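Local structure of 3-hydroxyisobutyrate dehydrogenase (Thermus thermophilus, 2CVZ) at residues Trp177-Lys188 / Leu277-Ile288. The protein probably catalyses the NADP-dependent oxidation of 3-hydroxyisobutyrate, a step of valine catabolism. Sequence-based numbering, arbitrary orientation.
Sequences WAAGEGLLALVK and LRLLERWGGVEI
Gly180 and Leu277 bring two helices together at a CA–CA distance of 6.0 Å, and the helices 177-188 and 277-284 run in roughly the same direction, their axes 9.7 Å apart and crossing at -27°. At this point a CB on Gly180 would run into Leu280 CD1 and Leu277 CG, and Leu280 CD1 rests instead on the bare backbone, 3.6 Å from Gly180 C, while Leu280 CG makes a CH-pi contact over one face of the six-membered ring of Trp177. With CG of Trp177 anti to its own backbone nitrogen (chi1 -177°), the indole reaches the other helix, where its rim also meets Leu279 CD2 and Trp283 CZ3. Its NE1 donates to Glu181 OE2 (2.7 Å), which lies near the ring plane and helps fix the ring's rotation; backbone amides of Leu252 and Leu253 of a neighbouring subunit bind the same carboxylate. A serine in place of Trp177 would probably leave Leu280 without its aromatic cover and Glu181 without one of its donors. Beyond Gly284 the chain turns back, and Leu184 CD2 sits between Leu280 O and Val286 CG1, 3.7 Å from the latter. Val187 CG1 packs against Val286 CG2, and Ile288 CG2 against Leu183 CB. Ile288 N bonds almost straight to Glu281 OE2 (174°), tying the C-terminal tail to its own helix; the same oxygen also forms a salt bridge with Arg221. At the margin Lys188 NZ donates to Gly284 O, 2.6 Å away and in the carbonyl plane. The contact is thus an apolar seam in the all-helical C-terminal part, with a lysine whose positive charge probably complements the helix's C-terminal end.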
loop_
_atom_site.group_PDB
_atom_site.type_symbol
_atom_site.label_atom_id
_atom_site.label_comp_id
_atom_site.label_asym_id
_atom_site.label_seq_id
_atom_site.Cartn_x
_atom_site.Cartn_y
_atom_site.Cartn_z
ATOM N N TRP C 177 6.280 -3.662 -12.029
ATOM C CA TRP C 177 4.906 -3.849 -11.584
ATOM C C TRP C 177 4.029 -2.627 -11.832
ATOM O O TRP C 177 2.911 -2.757 -12.324
ATOM C CB TRP C 177 4.878 -4.226 -10.100
ATOM C CG TRP C 177 3.496 -4.511 -9.590
ATOM C CD1 TRP C 177 2.588 -3.601 -9.126
ATOM C CD2 TRP C 177 2.853 -5.788 -9.525
ATOM N NE1 TRP C 177 1.423 -4.232 -8.774
ATOM C CE2 TRP C 177 1.557 -5.576 -9.009
ATOM C CE3 TRP C 177 3.247 -7.093 -9.854
ATOM C CZ2 TRP C 177 0.647 -6.620 -8.812
ATOM C CZ3 TRP C 177 2.340 -8.133 -9.658
ATOM C CH2 TRP C 177 1.055 -7.887 -9.141
ATOM N N ALA C 178 4.534 -1.441 -11.501
ATOM C CA ALA C 178 3.766 -0.217 -11.702
ATOM C C ALA C 178 3.444 -0.036 -13.179
ATOM O O ALA C 178 2.339 0.371 -13.540
ATOM C CB ALA C 178 4.540 0.992 -11.180
ATOM N N ALA C 179 4.418 -0.326 -14.035
ATOM C CA ALA C 179 4.200 -0.205 -15.470
ATOM C C ALA C 179 3.059 -1.152 -15.842
ATOM O O ALA C 179 2.198 -0.815 -16.655
ATOM C CB ALA C 179 5.462 -0.573 -16.225
ATOM N N GLY C 180 3.061 -2.331 -15.227
ATOM C CA GLY C 180 2.020 -3.312 -15.479
ATOM C C GLY C 180 0.649 -2.790 -15.088
ATOM O O GLY C 180 -0.310 -2.908 -15.858
ATOM N N GLU C 181 0.541 -2.214 -13.894
ATOM C CA GLU C 181 -0.735 -1.664 -13.438
ATOM C C GLU C 181 -1.205 -0.597 -14.425
ATOM O O GLU C 181 -2.366 -0.576 -14.833
ATOM C CB GLU C 181 -0.598 -1.026 -12.047
ATOM C CG GLU C 181 -0.232 -1.988 -10.908
ATOM C CD GLU C 181 -0.178 -1.290 -9.549
ATOM O OE1 GLU C 181 -0.205 -0.041 -9.518
ATOM O OE2 GLU C 181 -0.098 -1.987 -8.512
ATOM N N GLY C 182 -0.290 0.289 -14.808
ATOM C CA GLY C 182 -0.630 1.354 -15.734
ATOM C C GLY C 182 -1.032 0.871 -17.115
ATOM O O GLY C 182 -2.027 1.335 -17.678
ATOM N N LEU C 183 -0.260 -0.059 -17.667
ATOM C CA LEU C 183 -0.554 -0.591 -18.994
ATOM C C LEU C 183 -1.867 -1.363 -19.003
ATOM O O LEU C 183 -2.617 -1.313 -19.975
ATOM C CB LEU C 183 0.587 -1.494 -19.466
ATOM C CG LEU C 183 1.866 -0.739 -19.831
ATOM C CD1 LEU C 183 3.025 -1.701 -20.011
ATOM C CD2 LEU C 183 1.618 0.056 -21.101
ATOM N N LEU C 184 -2.139 -2.076 -17.915
ATOM C CA LEU C 184 -3.367 -2.849 -17.804
ATOM C C LEU C 184 -4.548 -1.891 -17.927
ATOM O O LEU C 184 -5.477 -2.135 -18.692
ATOM C CB LEU C 184 -3.398 -3.584 -16.459
ATOM C CG LEU C 184 -4.464 -4.659 -16.206
ATOM C CD1 LEU C 184 -5.838 -4.032 -16.089
ATOM C CD2 LEU C 184 -4.423 -5.679 -17.330
ATOM N N ALA C 185 -4.500 -0.795 -17.176
ATOM C CA ALA C 185 -5.561 0.206 -17.212
ATOM C C ALA C 185 -5.714 0.797 -18.614
ATOM O O ALA C 185 -6.829 0.955 -19.113
ATOM C CB ALA C 185 -5.264 1.312 -16.212
ATOM N N LEU C 186 -4.592 1.117 -19.252
ATOM C CA LEU C 186 -4.636 1.693 -20.595
ATOM C C LEU C 186 -5.253 0.744 -21.626
ATOM O O LEU C 186 -6.147 1.139 -22.374
ATOM C CB LEU C 186 -3.229 2.105 -21.043
ATOM C CG LEU C 186 -2.615 3.256 -20.238
ATOM C CD1 LEU C 186 -1.178 3.494 -20.671
ATOM C CD2 LEU C 186 -3.454 4.514 -20.433
ATOM N N VAL C 187 -4.780 -0.501 -21.661
ATOM C CA VAL C 187 -5.307 -1.481 -22.611
ATOM C C VAL C 187 -6.813 -1.662 -22.432
ATOM O O VAL C 187 -7.560 -1.809 -23.382
ATOM C CB VAL C 187 -4.593 -2.833 -22.449
ATOM C CG1 VAL C 187 -5.285 -3.893 -23.320
ATOM C CG2 VAL C 187 -3.136 -2.726 -22.869
ATOM N N LYS C 188 -7.247 -1.665 -21.159
ATOM C CA LYS C 188 -8.672 -1.875 -20.896
ATOM C C LYS C 188 -9.558 -0.770 -21.488
ATOM O O LYS C 188 -10.736 -0.967 -21.764
ATOM C CB LYS C 188 -8.868 -1.990 -19.386
ATOM C CG LYS C 188 -10.131 -2.774 -19.021
ATOM C CD LYS C 188 -10.022 -4.256 -19.382
ATOM C CE LYS C 188 -11.327 -5.019 -19.135
ATOM N NZ LYS C 188 -11.074 -6.458 -19.190
ATOM N N LEU C 277 3.436 -10.120 -14.254
ATOM C CA LEU C 277 2.412 -9.297 -14.880
ATOM C C LEU C 277 1.210 -10.127 -15.327
ATOM O O LEU C 277 0.128 -9.588 -15.543
ATOM C CB LEU C 277 3.001 -8.516 -16.065
ATOM C CG LEU C 277 3.530 -7.114 -15.715
ATOM C CD1 LEU C 277 4.538 -7.206 -14.591
ATOM C CD2 LEU C 277 4.151 -6.462 -16.944
ATOM N N ARG C 278 1.401 -11.437 -15.460
ATOM C CA ARG C 278 0.298 -12.313 -15.853
ATOM C C ARG C 278 -0.804 -12.240 -14.799
ATOM O O ARG C 278 -1.984 -12.406 -15.109
ATOM C CB ARG C 278 0.764 -13.767 -15.977
ATOM C CG ARG C 278 1.488 -14.124 -17.267
ATOM C CD ARG C 278 1.774 -15.622 -17.271
ATOM N NE ARG C 278 2.476 -16.093 -18.462
ATOM C CZ ARG C 278 1.926 -16.213 -19.666
ATOM N NH1 ARG C 278 0.655 -15.892 -19.859
ATOM N NH2 ARG C 278 2.649 -16.671 -20.677
ATOM N N LEU C 279 -0.414 -12.000 -13.549
ATOM C CA LEU C 279 -1.383 -11.898 -12.462
ATOM C C LEU C 279 -2.289 -10.695 -12.690
ATOM O O LEU C 279 -3.496 -10.752 -12.439
ATOM C CB LEU C 279 -0.666 -11.768 -11.115
ATOM C CG LEU C 279 -1.560 -11.690 -9.873
ATOM C CD1 LEU C 279 -2.526 -12.869 -9.854
ATOM C CD2 LEU C 279 -0.693 -11.683 -8.621
ATOM N N LEU C 280 -1.704 -9.603 -13.172
ATOM C CA LEU C 280 -2.465 -8.392 -13.451
ATOM C C LEU C 280 -3.385 -8.630 -14.644
ATOM O O LEU C 280 -4.509 -8.125 -14.684
ATOM C CB LEU C 280 -1.519 -7.221 -13.739
ATOM C CG LEU C 280 -0.668 -6.766 -12.550
ATOM C CD1 LEU C 280 0.353 -5.729 -13.002
ATOM C CD2 LEU C 280 -1.581 -6.193 -11.468
ATOM N N GLU C 281 -2.907 -9.400 -15.617
ATOM C CA GLU C 281 -3.710 -9.704 -16.798
ATOM C C GLU C 281 -4.862 -10.601 -16.370
ATOM O O GLU C 281 -5.976 -10.490 -16.883
ATOM C CB GLU C 281 -2.866 -10.416 -17.853
ATOM C CG GLU C 281 -1.664 -9.615 -18.320
ATOM C CD GLU C 281 -0.908 -10.308 -19.438
ATOM O OE1 GLU C 281 -0.637 -11.521 -19.307
ATOM O OE2 GLU C 281 -0.580 -9.639 -20.441
ATOM N N ARG C 282 -4.573 -11.493 -15.427
ATOM C CA ARG C 282 -5.574 -12.406 -14.886
ATOM C C ARG C 282 -6.721 -11.591 -14.300
ATOM O O ARG C 282 -7.879 -11.755 -14.686
ATOM C CB ARG C 282 -4.943 -13.281 -13.795
ATOM C CG ARG C 282 -5.915 -13.792 -12.737
ATOM C CD ARG C 282 -6.064 -15.297 -12.790
ATOM N NE ARG C 282 -4.835 -16.010 -12.449
ATOM C CZ ARG C 282 -4.430 -16.275 -11.209
ATOM N NH1 ARG C 282 -5.152 -15.885 -10.167
ATOM N NH2 ARG C 282 -3.306 -16.950 -11.012
ATOM N N TRP C 283 -6.391 -10.704 -13.369
ATOM C CA TRP C 283 -7.397 -9.868 -12.726
ATOM C C TRP C 283 -8.088 -8.936 -13.712
ATOM O O TRP C 283 -9.302 -8.756 -13.660
ATOM C CB TRP C 283 -6.769 -9.031 -11.608
ATOM C CG TRP C 283 -6.215 -9.825 -10.470
ATOM C CD1 TRP C 283 -6.662 -11.034 -10.014
ATOM C CD2 TRP C 283 -5.155 -9.433 -9.592
ATOM N NE1 TRP C 283 -5.945 -11.418 -8.904
ATOM C CE2 TRP C 283 -5.015 -10.453 -8.622
ATOM C CE3 TRP C 283 -4.311 -8.316 -9.526
ATOM C CZ2 TRP C 283 -4.064 -10.389 -7.601
ATOM C CZ3 TRP C 283 -3.365 -8.253 -8.508
ATOM C CH2 TRP C 283 -3.251 -9.284 -7.558
ATOM N N GLY C 284 -7.308 -8.346 -14.610
ATOM C CA GLY C 284 -7.863 -7.423 -15.580
ATOM C C GLY C 284 -8.747 -8.064 -16.631
ATOM O O GLY C 284 -9.593 -7.396 -17.215
ATOM N N GLY C 285 -8.554 -9.357 -16.872
ATOM C CA GLY C 285 -9.351 -10.046 -17.870
ATOM C C GLY C 285 -8.967 -9.618 -19.274
ATOM O O GLY C 285 -9.790 -9.633 -20.189
ATOM N N VAL C 286 -7.708 -9.233 -19.443
ATOM C CA VAL C 286 -7.210 -8.796 -20.737
ATOM C C VAL C 286 -5.693 -8.934 -20.762
ATOM O O VAL C 286 -5.037 -8.823 -19.725
ATOM C CB VAL C 286 -7.592 -7.323 -21.004
ATOM C CG1 VAL C 286 -6.902 -6.416 -19.999
ATOM C CG2 VAL C 286 -7.225 -6.930 -22.427
ATOM N N GLU C 287 -5.140 -9.187 -21.942
ATOM C CA GLU C 287 -3.698 -9.326 -22.085
ATOM C C GLU C 287 -3.054 -7.989 -22.429
ATOM O O GLU C 287 -3.641 -7.162 -23.129
ATOM C CB GLU C 287 -3.369 -10.351 -23.177
ATOM C CG GLU C 287 -3.749 -11.780 -22.812
ATOM C CD GLU C 287 -3.412 -12.785 -23.902
ATOM O OE1 GLU C 287 -3.544 -14.001 -23.641
ATOM O OE2 GLU C 287 -3.023 -12.365 -25.013
ATOM N N ILE C 288 -1.846 -7.776 -21.921
ATOM C CA ILE C 288 -1.112 -6.552 -22.200
ATOM C C ILE C 288 -0.349 -6.736 -23.507
ATOM O O ILE C 288 0.758 -7.275 -23.524
ATOM C CB ILE C 288 -0.110 -6.225 -21.074
ATOM C CG1 ILE C 288 -0.864 -5.930 -19.777
ATOM C CG2 ILE C 288 0.746 -5.023 -21.465
ATOM C CD1 ILE C 288 0.038 -5.795 -18.567
#